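PDB 3FVV: histidinol-phosphatase, which probably removes phosphate from histidinol phosphate to give histidinol, the direct precursor of histidine, as a magnesium-dependent member of the HAD-like hydrolase superfamily. Local coordinates for residues Val161-Val164 with Asn165-Leu168. Residues are numbered along the deposited sequence; the frame is centred on the assembly and turned at random.
Sequences VVRV and NQWL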
ATOM      1  N   VAL A 161       7.904  -0.992  -9.351  1.00 14.77           N
ATOM      2  CA  VAL A 161       8.830  -1.882 -10.058  1.00 13.93           C
ATOM      3  C   VAL A 161      10.260  -1.653  -9.614  1.00 13.93           C
ATOM      4  O   VAL A 161      10.958  -2.610  -9.199  1.00 14.65           O
ATOM      5  CB  VAL A 161       8.661  -1.866 -11.633  1.00 15.24           C
ATOM      6  CG1 VAL A 161       9.560  -2.984 -12.293  1.00 10.18           C
ATOM      7  CG2 VAL A 161       7.206  -2.068 -12.015  1.00 16.42           C
ATOM      8  N   VAL A 162      10.692  -0.399  -9.652  1.00 13.46           N
ATOM      9  CA  VAL A 162      12.013  -0.019  -9.158  1.00 13.18           C
ATOM     10  C   VAL A 162      12.234  -0.537  -7.698  1.00 13.79           C
ATOM     11  O   VAL A 162      13.199  -1.245  -7.405  1.00 12.21           O
ATOM     12  CB  VAL A 162      12.183   1.541  -9.273  1.00 13.80           C
ATOM     13  CG1 VAL A 162      13.493   2.065  -8.644  1.00 12.60           C
ATOM     14  CG2 VAL A 162      12.102   1.956 -10.736  1.00 14.87           C
ATOM     15  N   ARG A 163      11.278  -0.254  -6.805  1.00 13.38           N
ATOM     16  CA  ARG A 163      11.452  -0.601  -5.416  1.00 13.14           C
ATOM     17  C   ARG A 163      11.536  -2.111  -5.212  1.00 12.30           C
ATOM     18  O   ARG A 163      12.318  -2.582  -4.431  1.00 11.90           O
ATOM     19  CB  ARG A 163      10.315   0.019  -4.560  1.00 13.27           C
ATOM     20  CG  ARG A 163      10.456   1.500  -4.422  1.00 12.81           C
ATOM     21  CD  ARG A 163      11.645   1.866  -3.440  1.00 11.56           C
ATOM     22  NE  ARG A 163      11.439   1.180  -2.165  1.00 11.80           N
ATOM     23  CZ  ARG A 163      10.620   1.602  -1.195  1.00 10.94           C
ATOM     24  NH1 ARG A 163       9.942   2.711  -1.323  1.00 13.37           N
ATOM     25  NH2 ARG A 163      10.430   0.880  -0.098  1.00 12.42           N
ATOM     26  N   VAL A 164      10.731  -2.867  -5.938  1.00 12.71           N
ATOM     27  CA  VAL A 164      10.751  -4.298  -5.816  1.00 10.92           C
ATOM     28  C   VAL A 164      12.124  -4.791  -6.294  1.00 11.94           C
ATOM     29  O   VAL A 164      12.734  -5.671  -5.662  1.00 13.23           O
ATOM     30  CB  VAL A 164       9.611  -4.936  -6.648  1.00 10.67           C
ATOM     31  CG1 VAL A 164       9.857  -6.395  -6.776  1.00  9.24           C
ATOM     32  CG2 VAL A 164       8.215  -4.674  -5.976  1.00 12.77           C
ATOM     33  N   ASN A 165      12.626  -4.267  -7.419  1.00 12.85           N
ATOM     34  CA  ASN A 165      13.939  -4.769  -7.924  1.00 12.91           C
ATOM     35  C   ASN A 165      15.091  -4.378  -6.953  1.00 12.71           C
ATOM     36  O   ASN A 165      15.990  -5.213  -6.637  1.00 11.16           O
ATOM     37  CB  ASN A 165      14.197  -4.362  -9.371  1.00 12.94           C
ATOM     38  CG  ASN A 165      13.240  -5.049 -10.372  1.00 14.22           C
ATOM     39  OD1 ASN A 165      12.709  -4.402 -11.313  1.00 15.78           O
ATOM     40  ND2 ASN A 165      13.019  -6.333 -10.180  1.00  9.83           N
ATOM     41  N   GLN A 166      15.009  -3.171  -6.392  1.00 13.14           N
ATOM     42  CA  GLN A 166      16.017  -2.755  -5.405  1.00 14.31           C
ATOM     43  C   GLN A 166      15.974  -3.644  -4.185  1.00 15.60           C
ATOM     44  O   GLN A 166      17.008  -4.051  -3.721  1.00 15.81           O
ATOM     45  CB  GLN A 166      15.875  -1.296  -5.022  1.00 14.60           C
ATOM     46  CG  GLN A 166      16.077  -0.401  -6.189  1.00 13.63           C
ATOM     47  CD  GLN A 166      15.813   1.047  -5.921  1.00 13.82           C
ATOM     48  OE1 GLN A 166      14.855   1.426  -5.228  1.00 12.66           O
ATOM     49  NE2 GLN A 166      16.644   1.903  -6.546  1.00  8.71           N
ATOM     50  N   TRP A 167      14.773  -3.980  -3.685  1.00 16.28           N
ATOM     51  CA  TRP A 167      14.661  -4.847  -2.516  1.00 16.37           C
ATOM     52  C   TRP A 167      15.240  -6.269  -2.737  1.00 16.56           C
ATOM     53  O   TRP A 167      15.991  -6.785  -1.916  1.00 16.84           O
ATOM     54  CB  TRP A 167      13.202  -4.866  -2.056  1.00 17.19           C
ATOM     55  CG  TRP A 167      12.823  -5.978  -1.211  1.00 17.33           C
ATOM     56  CD1 TRP A 167      13.180  -6.190   0.079  1.00 19.34           C
ATOM     57  CD2 TRP A 167      11.975  -7.048  -1.580  1.00 16.12           C
ATOM     58  NE1 TRP A 167      12.599  -7.357   0.545  1.00 19.92           N
ATOM     59  CE2 TRP A 167      11.854  -7.899  -0.459  1.00 19.74           C
ATOM     60  CE3 TRP A 167      11.325  -7.393  -2.756  1.00 17.75           C
ATOM     61  CZ2 TRP A 167      11.118  -9.066  -0.483  1.00 18.21           C
ATOM     62  CZ3 TRP A 167      10.567  -8.554  -2.767  1.00 21.45           C
ATOM     63  CH2 TRP A 167      10.490  -9.379  -1.640  1.00 16.14           C
ATOM     64  N   LEU A 168      14.908  -6.887  -3.846  1.00 16.18           N
ATOM     65  CA  LEU A 168      15.421  -8.206  -4.122  1.00 16.79           C
ATOM     66  C   LEU A 168      16.962  -8.179  -4.157  1.00 18.32           C
ATOM     67  O   LEU A 168      17.633  -9.055  -3.589  1.00 18.81           O
ATOM     68  CB  LEU A 168      14.851  -8.735  -5.450  1.00 15.37           C
ATOM     69  CG  LEU A 168      13.360  -9.070  -5.391  1.00 14.81           C
ATOM     70  CD1 LEU A 168      12.748  -9.206  -6.783  1.00 12.03           C
ATOM     71  CD2 LEU A 168      13.063 -10.317  -4.515  1.00  8.61           C
TER
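The indole of Trp167 meets Val164 at one corner of its six-membered ring: Val164 O lies at the edge, near the ring plane, 3.7 Å from CE3, while Val164 CG1 stands farther off, 4.4 Å from CE3. His133 meets the indole with the ring planes about 55° apart. Val162 CG1 sits over one face of the Gln166 amide, 3.7 Å from CD; the two side chains run alongside each other. CG1 of Val162 stands anti to the backbone N (chi1 174°), which directs this methyl to the amide. Asn165 likewise lies beside Val161, with OD1 3.6 Å from Val161 CG1. Four i to i+4 backbone bonds identify this as regular alpha-helix, among them Gln166 N to Val162 O at 2.8 Å, with an N-H...O angle of 166°. One turn on, Val164 and Leu168 lie side by side, Val164 CG1 4.0 Å from Leu168 CD1. Arg163 bends at chi2 and chi3, and its NH1 donates to Ala136 O and Thr153 O. Helix 158-170 thus packs on parallel strands of the mixed HAD-like sheet: Val164, Trp167 and Leu168 rest on strands 5-9 and 110-115, and Ile135 of strand 133-142 touches Arg163, Val164 and Trp167.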